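Local coordinates for protein trans-4-hydroxy-L-proline dehydratase (Clostridioides difficile 70-100-2010, PDB 6VXC) that catalyses the radical-based dehydration of trans-4-hydroxy-L-proline to (S)-1-pyrroline-5-carboxylate, a step in the anaerobic breakdown of hydroxyproline, at residues Val66-Ser71 with Thr292-Trp297; Gln147-Ile152 with Met173-Pro178; Leu582-Tyr587 with Asn616-Lys621. One frame throughout, in Å; residues are numbered along the deposited sequence.

Contacts 1 and 2 are buried and adjoin each other: their centres are about 14 Å apart, and the loop after helix 276-293 bonds to the 173-178 loop through N295 O and A177 N. Contact 2 is also nested in sequence inside the loop that contact 1 closes. Both reach from a helix by way of an arginine, to a backbone carbonyl at the end of another helix in contact 1 and to a carboxylate on a loop in contact 2. Contact 3 stands apart, its centre about 52 Å from that of contact 1, on the opposite side of the chain's centre. Partly buried, it packs helix on helix with small apolar groups and a water instead of charge.

Contact 1: residues Val66-Ser71 with Thr292-Trp297; sequences VLRALS and TELNIW
R68 reaches from helix 64-78 across to the end of helix 276-293, where its guanidinium meets the last helical turn edge-on. NH1 lies 3.0 Å from the backbone O of E293, and that oxygen sits in the plane of the guanidinium. The side chain of L294 crosses that of R68 at about a right angle, and its CD2 methyl comes within 3.4 Å of NH1, obliquely to the flat group. Bends at chi2 (-64°) and chi3 (-55°) curl the arginine chain instead of letting it run straight out from the helix. Since L294 is the first residue to leave helical geometry, NH1 arrives where the chain turns from helix into loop. The same guanidinium has firmer partners: NH1 forms a salt bridge with E105, and NH2 bonds to the hydroxyl of Y55. The E293 carboxylate turns to the backbone N atoms of L543 and M544, with OE2 6.4 Å from R68 NE, so the two opposite charges do not touch. On the 66-71 side, S71 OG bonds to L67 O at 2.8 Å. Helix 64-78 is flanked here by helices 46-58 and 214-248, while the short helix 542-546 touches both A69 and E293.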
ATOM      1  N   VAL A  66      10.553 -10.505 -23.554  1.00 15.99           N
ATOM      2  CA  VAL A  66       9.642 -10.809 -24.651  1.00 13.62           C
ATOM      3  C   VAL A  66       8.672 -11.918 -24.253  1.00 13.82           C
ATOM      4  O   VAL A  66       7.492 -11.885 -24.617  1.00 17.29           O
ATOM      5  CB  VAL A  66      10.436 -11.161 -25.921  1.00 14.33           C
ATOM      6  CG1 VAL A  66       9.506 -11.695 -26.998  1.00 14.42           C
ATOM      7  CG2 VAL A  66      11.183  -9.930 -26.437  1.00 16.54           C
ATOM      8  N   LEU A  67       9.148 -12.916 -23.507  1.00 13.86           N
ATOM      9  CA  LEU A  67       8.259 -13.972 -23.029  1.00 14.57           C
ATOM     10  C   LEU A  67       7.113 -13.407 -22.192  1.00 15.58           C
ATOM     11  O   LEU A  67       5.957 -13.805 -22.358  1.00 17.33           O
ATOM     12  CB  LEU A  67       9.049 -15.009 -22.228  1.00 14.47           C
ATOM     13  CG  LEU A  67       8.261 -16.102 -21.502  1.00 14.13           C
ATOM     14  CD1 LEU A  67       7.427 -16.890 -22.460  1.00 20.15           C
ATOM     15  CD2 LEU A  67       9.236 -17.020 -20.820  1.00 13.45           C
ATOM     16  N   ARG A  68       7.417 -12.498 -21.269  1.00 14.18           N
ATOM     17  CA  ARG A  68       6.357 -11.886 -20.471  1.00 14.64           C
ATOM     18  C   ARG A  68       5.382 -11.111 -21.355  1.00 14.04           C
ATOM     19  O   ARG A  68       4.163 -11.223 -21.200  1.00 16.80           O
ATOM     20  CB  ARG A  68       6.966 -10.956 -19.422  1.00 13.72           C
ATOM     21  CG  ARG A  68       7.901 -11.634 -18.428  1.00 14.19           C
ATOM     22  CD  ARG A  68       7.171 -12.658 -17.577  1.00 14.04           C
ATOM     23  NE  ARG A  68       6.025 -12.067 -16.898  1.00 17.99           N
ATOM     24  CZ  ARG A  68       5.077 -12.765 -16.285  1.00 16.54           C
ATOM     25  NH1 ARG A  68       4.071 -12.135 -15.713  1.00 17.57           N
ATOM     26  NH2 ARG A  68       5.130 -14.096 -16.260  1.00 15.81           N
ATOM     27  N   ALA A  69       5.902 -10.325 -22.298  1.00 15.21           N
ATOM     28  CA  ALA A  69       5.031  -9.535 -23.168  1.00 13.97           C
ATOM     29  C   ALA A  69       4.157 -10.430 -24.047  1.00 15.84           C
ATOM     30  O   ALA A  69       2.950 -10.194 -24.190  1.00 14.05           O
ATOM     31  CB  ALA A  69       5.873  -8.591 -24.023  1.00 12.57           C
ATOM     32  N   LEU A  70       4.757 -11.466 -24.649  1.00 15.78           N
ATOM     33  CA  LEU A  70       3.984 -12.408 -25.455  1.00 15.99           C
ATOM     34  C   LEU A  70       2.953 -13.146 -24.608  1.00 16.58           C
ATOM     35  O   LEU A  70       1.851 -13.439 -25.076  1.00 20.74           O
ATOM     36  CB  LEU A  70       4.917 -13.401 -26.153  1.00 16.58           C
ATOM     37  CG  LEU A  70       5.770 -12.869 -27.303  1.00 16.84           C
ATOM     38  CD1 LEU A  70       6.803 -13.913 -27.775  1.00 18.58           C
ATOM     39  CD2 LEU A  70       4.882 -12.406 -28.448  1.00 17.89           C
ATOM     40  N   SER A  71       3.296 -13.466 -23.358  1.00 16.50           N
ATOM     41  CA  SER A  71       2.326 -14.133 -22.497  1.00 18.14           C
ATOM     42  C   SER A  71       1.171 -13.201 -22.142  1.00 17.11           C
ATOM     43  O   SER A  71       0.009 -13.620 -22.137  1.00 18.54           O
ATOM     44  CB  SER A  71       3.009 -14.641 -21.226  1.00 17.58           C
ATOM     45  OG  SER A  71       4.001 -15.594 -21.548  1.00 21.99           O
ATOM     46  N   THR A 292      -2.942  -7.204 -14.144  1.00 14.22           N
ATOM     47  CA  THR A 292      -2.951  -8.577 -14.625  1.00 12.19           C
ATOM     48  C   THR A 292      -1.635  -8.990 -15.267  1.00 13.35           C
ATOM     49  O   THR A 292      -1.383 -10.187 -15.385  1.00 15.32           O
ATOM     50  CB  THR A 292      -4.121  -8.831 -15.598  1.00 11.29           C
ATOM     51  OG1 THR A 292      -4.087  -7.906 -16.684  1.00 14.85           O
ATOM     52  CG2 THR A 292      -5.470  -8.776 -14.873  1.00 12.58           C
ATOM     53  N   GLU A 293      -0.795  -8.037 -15.673  1.00 14.71           N
ATOM     54  CA  GLU A 293       0.587  -8.345 -16.032  1.00 14.97           C
ATOM     55  C   GLU A 293       1.312  -9.037 -14.874  1.00 14.79           C
ATOM     56  O   GLU A 293       1.958 -10.072 -15.062  1.00 15.89           O
ATOM     57  CB  GLU A 293       1.307  -7.051 -16.443  1.00 15.80           C
ATOM     58  CG  GLU A 293       2.811  -7.186 -16.641  1.00 17.25           C
ATOM     59  CD  GLU A 293       3.491  -5.932 -17.247  1.00 21.13           C
ATOM     60  OE1 GLU A 293       3.386  -4.821 -16.671  1.00 18.60           O
ATOM     61  OE2 GLU A 293       4.159  -6.076 -18.307  1.00 18.22           O
ATOM     62  N   LEU A 294       1.198  -8.483 -13.667  1.00 12.68           N
ATOM     63  CA  LEU A 294       1.798  -9.042 -12.464  1.00 13.26           C
ATOM     64  C   LEU A 294       0.908  -8.707 -11.277  1.00 12.84           C
ATOM     65  O   LEU A 294       0.155  -7.737 -11.311  1.00 14.01           O
ATOM     66  CB  LEU A 294       3.204  -8.484 -12.225  1.00 13.79           C
ATOM     67  CG  LEU A 294       4.309  -8.954 -13.172  1.00 16.43           C
ATOM     68  CD1 LEU A 294       5.502  -8.017 -13.074  1.00 16.28           C
ATOM     69  CD2 LEU A 294       4.694 -10.411 -12.901  1.00 13.11           C
ATOM     70  N   ASN A 295       1.037  -9.493 -10.205  1.00 15.39           N
ATOM     71  CA  ASN A 295       0.314  -9.237  -8.950  1.00 15.62           C
ATOM     72  C   ASN A 295       1.080  -8.196  -8.135  1.00 14.41           C
ATOM     73  O   ASN A 295       1.754  -8.505  -7.149  1.00 16.32           O
ATOM     74  CB  ASN A 295       0.137 -10.520  -8.147  1.00 14.23           C
ATOM     75  CG  ASN A 295      -0.597 -10.278  -6.836  1.00 17.35           C
ATOM     76  OD1 ASN A 295      -1.165  -9.205  -6.625  1.00 16.25           O
ATOM     77  ND2 ASN A 295      -0.631 -11.291  -5.969  1.00 18.84           N
ATOM     78  N   ILE A 296       0.947  -6.923  -8.535  1.00 12.01           N
ATOM     79  CA  ILE A 296       1.769  -5.851  -7.970  1.00 12.70           C
ATOM     80  C   ILE A 296       1.170  -5.338  -6.662  1.00 10.85           C
ATOM     81  O   ILE A 296      -0.046  -5.259  -6.509  1.00 12.75           O
ATOM     82  CB  ILE A 296       1.955  -4.708  -8.991  1.00 13.15           C
ATOM     83  CG1 ILE A 296       0.602  -4.308  -9.602  1.00 11.05           C
ATOM     84  CG2 ILE A 296       2.968  -5.102 -10.049  1.00 11.65           C
ATOM     85  CD1 ILE A 296       0.677  -3.171 -10.584  1.00 12.60           C
ATOM     86  N   TRP A 297       2.042  -5.029  -5.702  1.00 12.13           N
ATOM     87  CA  TRP A 297       1.622  -4.405  -4.452  1.00 11.62           C
ATOM     88  C   TRP A 297       0.853  -3.117  -4.720  1.00 13.43           C
ATOM     89  O   TRP A 297       1.251  -2.306  -5.554  1.00 13.64           O
ATOM     90  CB  TRP A 297       2.839  -4.111  -3.568  1.00 12.49           C
ATOM     91  CG  TRP A 297       3.282  -5.289  -2.745  1.00 12.69           C
ATOM     92  CD1 TRP A 297       4.367  -6.092  -2.963  1.00 11.04           C
ATOM     93  CD2 TRP A 297       2.636  -5.794  -1.571  1.00 14.52           C
ATOM     94  NE1 TRP A 297       4.433  -7.067  -1.988  1.00 12.14           N
ATOM     95  CE2 TRP A 297       3.380  -6.905  -1.126  1.00 13.05           C
ATOM     96  CE3 TRP A 297       1.493  -5.413  -0.854  1.00 14.67           C
ATOM     97  CZ2 TRP A 297       3.022  -7.634   0.003  1.00 15.58           C
ATOM     98  CZ3 TRP A 297       1.142  -6.140   0.273  1.00 15.67           C
ATOM     99  CH2 TRP A 297       1.903  -7.240   0.684  1.00 16.52           C
TER

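Contact 2: residues Gln147-Ile152 with Met173-Pro178; sequences QTRDKI and MEQRAP
The guanidinium of R149 takes E174 OE2 at its edge, within its own plane, in a side-on salt bridge that ties the first turn of helix 148-155 to the loop 173-178 in the PFL-like part of this glycyl radical enzyme. NE and NH2 both bond to that one oxygen, each at 3.0 Å. The carboxylate is turned 46° from the guanidinium: NE meets OE2 on its anti side, 34° out of the carboxylate plane, whereas NH2 comes from above that plane. Q175 CG lies obliquely to the guanidinium, at 4.4 Å from NE. The amide NE2 of Q175 is a third donor to OE2 and also bonds to V347 O, while E174 OE1 is held by the hydroxyl of Y164. Both carboxylate oxygens are thus engaged within a largely buried setting, which would be expected to keep E174 ionised. With CG anti to the backbone N (chi1 -173°) and an extended chain, R149 runs alongside E174, its methylenes passing over E174 O. One turn on, the CD1 methyl of I152 rests against M173 O, 3.4 Å away. Between the backbones a water lies 2.6 Å from T148 OG1, which also bonds to I106 O, and is placed to donate to M173 O at 2.9 Å.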
ATOM      1  N   GLN A 147       7.884 -21.003 -10.087  1.00 16.80           N
ATOM      2  CA  GLN A 147       7.462 -19.842  -9.306  1.00 16.33           C
ATOM      3  C   GLN A 147       8.640 -19.104  -8.679  1.00 16.90           C
ATOM      4  O   GLN A 147       9.577 -19.715  -8.164  1.00 16.48           O
ATOM      5  CB  GLN A 147       6.505 -20.298  -8.211  1.00 16.60           C
ATOM      6  CG  GLN A 147       7.101 -21.354  -7.297  1.00 20.59           C
ATOM      7  CD  GLN A 147       6.104 -21.837  -6.257  1.00 21.32           C
ATOM      8  OE1 GLN A 147       5.372 -21.037  -5.670  1.00 22.37           O
ATOM      9  NE2 GLN A 147       6.046 -23.158  -6.049  1.00 19.04           N
ATOM     10  N   THR A 148       8.577 -17.769  -8.686  1.00 16.23           N
ATOM     11  CA  THR A 148       9.672 -16.999  -8.101  1.00 15.47           C
ATOM     12  C   THR A 148       9.788 -17.207  -6.597  1.00 14.56           C
ATOM     13  O   THR A 148      10.870 -17.009  -6.046  1.00 13.73           O
ATOM     14  CB  THR A 148       9.522 -15.494  -8.377  1.00 16.64           C
ATOM     15  OG1 THR A 148       8.237 -15.048  -7.937  1.00 17.85           O
ATOM     16  CG2 THR A 148       9.710 -15.177  -9.861  1.00 17.09           C
ATOM     17  N   ARG A 149       8.712 -17.599  -5.917  1.00 16.32           N
ATOM     18  CA  ARG A 149       8.816 -17.745  -4.472  1.00 18.55           C
ATOM     19  C   ARG A 149       9.860 -18.799  -4.108  1.00 18.32           C
ATOM     20  O   ARG A 149      10.600 -18.642  -3.129  1.00 16.90           O
ATOM     21  CB  ARG A 149       7.461 -18.094  -3.849  1.00 17.58           C
ATOM     22  CG  ARG A 149       7.534 -18.066  -2.310  1.00 18.06           C
ATOM     23  CD  ARG A 149       6.232 -18.361  -1.580  1.00 16.33           C
ATOM     24  NE  ARG A 149       6.378 -18.039  -0.162  1.00 15.53           N
ATOM     25  CZ  ARG A 149       6.958 -18.816   0.746  1.00 18.64           C
ATOM     26  NH1 ARG A 149       7.444 -20.001   0.397  1.00 19.94           N
ATOM     27  NH2 ARG A 149       7.060 -18.399   2.003  1.00 15.05           N
ATOM     28  N   ASP A 150       9.937 -19.883  -4.883  1.00 21.43           N
ATOM     29  CA  ASP A 150      10.936 -20.910  -4.589  1.00 23.16           C
ATOM     30  C   ASP A 150      12.338 -20.445  -4.961  1.00 17.85           C
ATOM     31  O   ASP A 150      13.299 -20.743  -4.250  1.00 22.34           O
ATOM     32  CB  ASP A 150      10.567 -22.222  -5.285  1.00 25.17           C
ATOM     33  CG  ASP A 150       9.425 -22.953  -4.572  1.00 26.50           C
ATOM     34  OD1 ASP A 150       9.089 -22.561  -3.427  1.00 31.40           O
ATOM     35  OD2 ASP A 150       8.867 -23.914  -5.146  1.00 30.48           O
ATOM     36  N   LYS A 151      12.475 -19.698  -6.057  1.00 19.65           N
ATOM     37  CA  LYS A 151      13.757 -19.072  -6.370  1.00 16.34           C
ATOM     38  C   LYS A 151      14.253 -18.206  -5.213  1.00 19.49           C
ATOM     39  O   LYS A 151      15.445 -18.208  -4.891  1.00 19.45           O
ATOM     40  CB  LYS A 151      13.615 -18.244  -7.642  1.00 18.49           C
ATOM     41  CG  LYS A 151      13.257 -19.088  -8.853  1.00 20.59           C
ATOM     42  CD  LYS A 151      12.922 -18.289 -10.088  1.00 22.36           C
ATOM     43  CE  LYS A 151      12.565 -19.264 -11.216  1.00 22.03           C
ATOM     44  NZ  LYS A 151      11.991 -18.528 -12.351  1.00 33.63           N
ATOM     45  N   ILE A 152      13.354 -17.455  -4.580  1.00 17.63           N
ATOM     46  CA  ILE A 152      13.750 -16.593  -3.471  1.00 13.46           C
ATOM     47  C   ILE A 152      14.122 -17.422  -2.247  1.00 14.68           C
ATOM     48  O   ILE A 152      15.228 -17.304  -1.706  1.00 14.63           O
ATOM     49  CB  ILE A 152      12.625 -15.596  -3.153  1.00 15.04           C
ATOM     50  CG1 ILE A 152      12.471 -14.628  -4.321  1.00 14.64           C
ATOM     51  CG2 ILE A 152      12.900 -14.874  -1.842  1.00 13.79           C
ATOM     52  CD1 ILE A 152      11.237 -13.772  -4.221  1.00 18.22           C
ATOM     53  N   MET A 173       8.253  -9.542  -1.419  1.00 14.17           N
ATOM     54  CA  MET A 173       8.228 -10.128  -2.753  1.00 15.04           C
ATOM     55  C   MET A 173       8.050 -11.649  -2.739  1.00 12.99           C
ATOM     56  O   MET A 173       8.242 -12.296  -3.773  1.00 14.77           O
ATOM     57  CB  MET A 173       9.487  -9.732  -3.531  1.00 12.39           C
ATOM     58  CG  MET A 173       9.271  -8.536  -4.454  1.00 12.26           C
ATOM     59  SD  MET A 173       8.659  -7.071  -3.555  1.00 15.60           S
ATOM     60  CE  MET A 173      10.137  -6.531  -2.716  1.00 12.36           C
ATOM     61  N   GLU A 174       7.628 -12.230  -1.612  1.00 13.06           N
ATOM     62  CA  GLU A 174       7.456 -13.679  -1.581  1.00 12.48           C
ATOM     63  C   GLU A 174       6.211 -14.136  -2.333  1.00 15.22           C
ATOM     64  O   GLU A 174       6.192 -15.250  -2.859  1.00 16.80           O
ATOM     65  CB  GLU A 174       7.425 -14.201  -0.140  1.00 15.66           C
ATOM     66  CG  GLU A 174       6.260 -13.735   0.736  1.00 13.99           C
ATOM     67  CD  GLU A 174       6.054 -14.655   1.938  1.00 18.89           C
ATOM     68  OE1 GLU A 174       6.362 -14.231   3.082  1.00 19.70           O
ATOM     69  OE2 GLU A 174       5.608 -15.812   1.722  1.00 19.92           O
ATOM     70  N   GLN A 175       5.147 -13.333  -2.345  1.00 14.90           N
ATOM     71  CA  GLN A 175       3.904 -13.715  -3.006  1.00 13.15           C
ATOM     72  C   GLN A 175       3.377 -12.661  -3.967  1.00 13.50           C
ATOM     73  O   GLN A 175       2.289 -12.847  -4.525  1.00 15.38           O
ATOM     74  CB  GLN A 175       2.827 -14.019  -1.969  1.00 18.45           C
ATOM     75  CG  GLN A 175       3.099 -15.263  -1.134  1.00 16.39           C
ATOM     76  CD  GLN A 175       2.123 -15.391  -0.006  1.00 15.70           C
ATOM     77  OE1 GLN A 175       0.921 -15.173  -0.193  1.00 15.72           O
ATOM     78  NE2 GLN A 175       2.620 -15.738   1.181  1.00 14.12           N
ATOM     79  N   ARG A 176       4.083 -11.551  -4.135  1.00  9.79           N
ATOM     80  CA  ARG A 176       3.640 -10.459  -4.983  1.00 12.93           C
ATOM     81  C   ARG A 176       4.854  -9.835  -5.637  1.00 13.68           C
ATOM     82  O   ARG A 176       5.980  -9.977  -5.155  1.00 15.26           O
ATOM     83  CB  ARG A 176       2.856  -9.378  -4.203  1.00 11.14           C
ATOM     84  CG  ARG A 176       1.689  -9.916  -3.408  1.00 12.84           C
ATOM     85  CD  ARG A 176       0.817  -8.810  -2.859  1.00 12.58           C
ATOM     86  NE  ARG A 176      -0.086  -8.297  -3.877  1.00 13.43           N
ATOM     87  CZ  ARG A 176      -1.027  -7.389  -3.653  1.00 13.16           C
ATOM     88  NH1 ARG A 176      -1.187  -6.884  -2.429  1.00 16.13           N
ATOM     89  NH2 ARG A 176      -1.808  -7.002  -4.645  1.00 14.56           N
ATOM     90  N   ALA A 177       4.598  -9.119  -6.729  1.00 11.12           N
ATOM     91  CA  ALA A 177       5.615  -8.371  -7.436  1.00 12.76           C
ATOM     92  C   ALA A 177       5.824  -7.001  -6.796  1.00 13.08           C
ATOM     93  O   ALA A 177       4.934  -6.479  -6.113  1.00 12.77           O
ATOM     94  CB  ALA A 177       5.226  -8.209  -8.901  1.00 12.33           C
ATOM     95  N   PRO A 178       6.997  -6.394  -7.018  1.00 12.25           N
ATOM     96  CA  PRO A 178       7.309  -5.122  -6.343  1.00 14.54           C
ATOM     97  C   PRO A 178       6.202  -4.087  -6.431  1.00 13.74           C
ATOM     98  O   PRO A 178       5.802  -3.528  -5.399  1.00 14.04           O
ATOM     99  CB  PRO A 178       8.591  -4.671  -7.059  1.00 12.47           C
ATOM    100  CG  PRO A 178       9.260  -5.956  -7.451  1.00 12.60           C
ATOM    101  CD  PRO A 178       8.133  -6.889  -7.817  1.00 12.58           C
TER
HETATM  102  O   HOH W   1       7.933 -14.653  -5.380  1.00 14.55           O

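Contact 3: residues Leu582-Tyr587 with Asn616-Lys621; sequences LTAIKY and NLVSNK
A584 and V618 meet where helix 575-591 faces helix 612-620: the CB methyl of A584 points at the second helix and comes to 4.2 Å from V618 CG1. The small alanine lets the two backbones approach closely, with the CA atoms of A584 and V618 5.7 Å apart. V618 presents CG1 because that branch stands anti to its carbonyl carbon, beside the backbone N (chi1 -60°).

One turn further along helix 575-591, Y587 makes the second touch. Its ring carbon CE2 lies 3.4 Å from the backbone O of K621, which approaches the ring obliquely. With CG anti to the backbone N (chi1 -173°), the ring reaches across to the residue just past the partner helix, and a water joins the two there: it lies in the plane of the ring, 2.9 Å from Y587 OH, and donates to K621 O at 2.8 Å. The tyrosine hydroxyl and the carbonyl thus share a water bridge, while the K621 side chain runs off from the interface.

Around these contacts, backbone bonds set the two segments. Y587 N bonds to T583 O, and K621 N to L617 O, in the final turn before the chain leaves helical geometry. In that turn N620 ND2 donates to N616 OD1 at 2.7 Å, a nearly straight bond (172°) lying in the carbonyl plane. Farther out, F595 and N588 pack on V618, and P623 and K592 on Y587, while helices 506-538 and 630-647 meet other side chains of 582-587.

The whole is plain helix-helix packing between two neighbouring helices of the PFL-like region, away from the annotated active-site residues: a close alanine-valine approach, with a tyrosine and a water where one helix ends.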
ATOM      1  N   LEU A 582      12.780   1.549  25.989  1.00 13.50           N
ATOM      2  CA  LEU A 582      14.096   2.089  26.326  1.00 11.80           C
ATOM      3  C   LEU A 582      13.981   3.231  27.325  1.00 11.61           C
ATOM      4  O   LEU A 582      14.845   3.390  28.194  1.00 11.95           O
ATOM      5  CB  LEU A 582      14.818   2.541  25.060  1.00 10.48           C
ATOM      6  CG  LEU A 582      15.518   1.472  24.212  1.00 10.69           C
ATOM      7  CD1 LEU A 582      15.993   2.053  22.872  1.00  9.71           C
ATOM      8  CD2 LEU A 582      16.688   0.848  24.970  1.00 11.71           C
ATOM      9  N   THR A 583      12.920   4.036  27.213  1.00 12.67           N
ATOM     10  CA  THR A 583      12.677   5.068  28.212  1.00 10.98           C
ATOM     11  C   THR A 583      12.465   4.450  29.587  1.00 13.23           C
ATOM     12  O   THR A 583      13.007   4.935  30.584  1.00 12.55           O
ATOM     13  CB  THR A 583      11.469   5.937  27.820  1.00 13.03           C
ATOM     14  OG1 THR A 583      11.718   6.624  26.593  1.00 10.94           O
ATOM     15  CG2 THR A 583      11.189   6.983  28.908  1.00 11.06           C
ATOM     16  N   ALA A 584      11.698   3.361  29.659  1.00 11.62           N
ATOM     17  CA  ALA A 584      11.482   2.708  30.947  1.00 10.80           C
ATOM     18  C   ALA A 584      12.795   2.219  31.555  1.00 12.03           C
ATOM     19  O   ALA A 584      12.999   2.299  32.773  1.00 14.30           O
ATOM     20  CB  ALA A 584      10.500   1.545  30.785  1.00  9.29           C
ATOM     21  N   ILE A 585      13.680   1.685  30.726  1.00 11.04           N
ATOM     22  CA  ILE A 585      14.953   1.184  31.227  1.00 11.08           C
ATOM     23  C   ILE A 585      15.834   2.331  31.709  1.00 13.01           C
ATOM     24  O   ILE A 585      16.383   2.288  32.815  1.00 15.99           O
ATOM     25  CB  ILE A 585      15.654   0.333  30.153  1.00 14.24           C
ATOM     26  CG1 ILE A 585      14.861  -0.961  29.894  1.00 11.55           C
ATOM     27  CG2 ILE A 585      17.099   0.071  30.563  1.00 12.66           C
ATOM     28  CD1 ILE A 585      15.412  -1.803  28.723  1.00 12.94           C
ATOM     29  N   LYS A 586      15.966   3.383  30.899  1.00 10.59           N
ATOM     30  CA  LYS A 586      16.799   4.509  31.299  1.00 13.19           C
ATOM     31  C   LYS A 586      16.306   5.125  32.603  1.00 16.61           C
ATOM     32  O   LYS A 586      17.092   5.372  33.524  1.00 15.80           O
ATOM     33  CB  LYS A 586      16.812   5.558  30.195  1.00 12.33           C
ATOM     34  CG  LYS A 586      17.658   6.771  30.507  1.00 18.14           C
ATOM     35  CD  LYS A 586      17.537   7.749  29.359  1.00 19.69           C
ATOM     36  CE  LYS A 586      18.552   8.835  29.442  1.00 27.29           C
ATOM     37  NZ  LYS A 586      18.438   9.697  28.230  1.00 34.81           N
ATOM     38  N   TYR A 587      14.992   5.344  32.704  1.00 14.50           N
ATOM     39  CA  TYR A 587      14.424   6.026  33.863  1.00 10.96           C
ATOM     40  C   TYR A 587      14.537   5.173  35.119  1.00 13.68           C
ATOM     41  O   TYR A 587      15.002   5.649  36.161  1.00 15.15           O
ATOM     42  CB  TYR A 587      12.957   6.384  33.575  1.00 12.59           C
ATOM     43  CG  TYR A 587      12.267   7.235  34.626  1.00 12.55           C
ATOM     44  CD1 TYR A 587      12.418   8.612  34.630  1.00 13.46           C
ATOM     45  CD2 TYR A 587      11.440   6.665  35.586  1.00 11.94           C
ATOM     46  CE1 TYR A 587      11.781   9.407  35.573  1.00 15.47           C
ATOM     47  CE2 TYR A 587      10.793   7.461  36.553  1.00 15.55           C
ATOM     48  CZ  TYR A 587      10.969   8.834  36.531  1.00 14.89           C
ATOM     49  OH  TYR A 587      10.353   9.641  37.457  1.00 15.77           O
ATOM     50  N   ASN A 616       3.658  -1.778  37.595  1.00 14.70           N
ATOM     51  CA  ASN A 616       3.043  -0.491  37.899  1.00 13.93           C
ATOM     52  C   ASN A 616       4.015   0.653  37.609  1.00 15.02           C
ATOM     53  O   ASN A 616       3.613   1.714  37.115  1.00 16.14           O
ATOM     54  CB  ASN A 616       2.611  -0.461  39.362  1.00 17.14           C
ATOM     55  CG  ASN A 616       1.783   0.769  39.712  1.00 22.40           C
ATOM     56  OD1 ASN A 616       1.177   1.395  38.854  1.00 24.83           O
ATOM     57  ND2 ASN A 616       1.844   1.169  40.974  1.00 23.85           N
ATOM     58  N   LEU A 617       5.295   0.466  37.952  1.00 13.00           N
ATOM     59  CA  LEU A 617       6.278   1.525  37.741  1.00 15.66           C
ATOM     60  C   LEU A 617       6.442   1.842  36.260  1.00 14.37           C
ATOM     61  O   LEU A 617       6.381   3.003  35.859  1.00 15.09           O
ATOM     62  CB  LEU A 617       7.628   1.127  38.352  1.00 13.19           C
ATOM     63  CG  LEU A 617       7.765   1.103  39.884  1.00 18.92           C
ATOM     64  CD1 LEU A 617       9.146   0.600  40.300  1.00 15.16           C
ATOM     65  CD2 LEU A 617       7.487   2.472  40.493  1.00 13.77           C
ATOM     66  N   VAL A 618       6.661   0.813  35.431  1.00 14.21           N
ATOM     67  CA  VAL A 618       6.972   1.072  34.028  1.00 13.58           C
ATOM     68  C   VAL A 618       5.729   1.513  33.287  1.00 14.57           C
ATOM     69  O   VAL A 618       5.819   2.243  32.300  1.00 15.55           O
ATOM     70  CB  VAL A 618       7.609  -0.152  33.336  1.00 11.24           C
ATOM     71  CG1 VAL A 618       8.890  -0.551  34.019  1.00 11.59           C
ATOM     72  CG2 VAL A 618       6.626  -1.313  33.302  1.00 10.84           C
ATOM     73  N   SER A 619       4.554   1.076  33.733  1.00 16.45           N
ATOM     74  CA  SER A 619       3.330   1.448  33.037  1.00 17.49           C
ATOM     75  C   SER A 619       2.827   2.821  33.462  1.00 16.90           C
ATOM     76  O   SER A 619       2.347   3.593  32.623  1.00 17.78           O
ATOM     77  CB  SER A 619       2.234   0.413  33.297  1.00 16.89           C
ATOM     78  OG  SER A 619       2.651  -0.896  32.969  1.00 20.09           O
ATOM     79  N   ASN A 620       2.918   3.137  34.758  1.00 14.52           N
ATOM     80  CA  ASN A 620       2.195   4.262  35.324  1.00 14.49           C
ATOM     81  C   ASN A 620       3.066   5.319  35.986  1.00 18.58           C
ATOM     82  O   ASN A 620       2.556   6.400  36.297  1.00 20.94           O
ATOM     83  CB  ASN A 620       1.164   3.756  36.344  1.00 18.23           C
ATOM     84  CG  ASN A 620       0.220   2.737  35.741  1.00 17.78           C
ATOM     85  OD1 ASN A 620      -0.330   2.954  34.675  1.00 19.11           O
ATOM     86  ND2 ASN A 620       0.055   1.603  36.415  1.00 21.65           N
ATOM     87  N   LYS A 621       4.339   5.052  36.247  1.00 17.46           N
ATOM     88  CA  LYS A 621       5.181   6.049  36.896  1.00 17.00           C
ATOM     89  C   LYS A 621       6.429   6.376  36.079  1.00 17.78           C
ATOM     90  O   LYS A 621       7.450   6.781  36.635  1.00 15.19           O
ATOM     91  CB  LYS A 621       5.546   5.635  38.326  1.00 19.15           C
ATOM     92  CG  LYS A 621       4.402   5.734  39.363  1.00 28.12           C
ATOM     93  CD  LYS A 621       3.642   4.440  39.590  1.00 32.95           C
ATOM     94  CE  LYS A 621       2.853   4.475  40.926  1.00 33.86           C
ATOM     95  NZ  LYS A 621       1.677   5.384  40.928  1.00 34.50           N
TER
HETATM   96  O   HOH W   2       8.403   8.085  38.928  1.00 28.12           O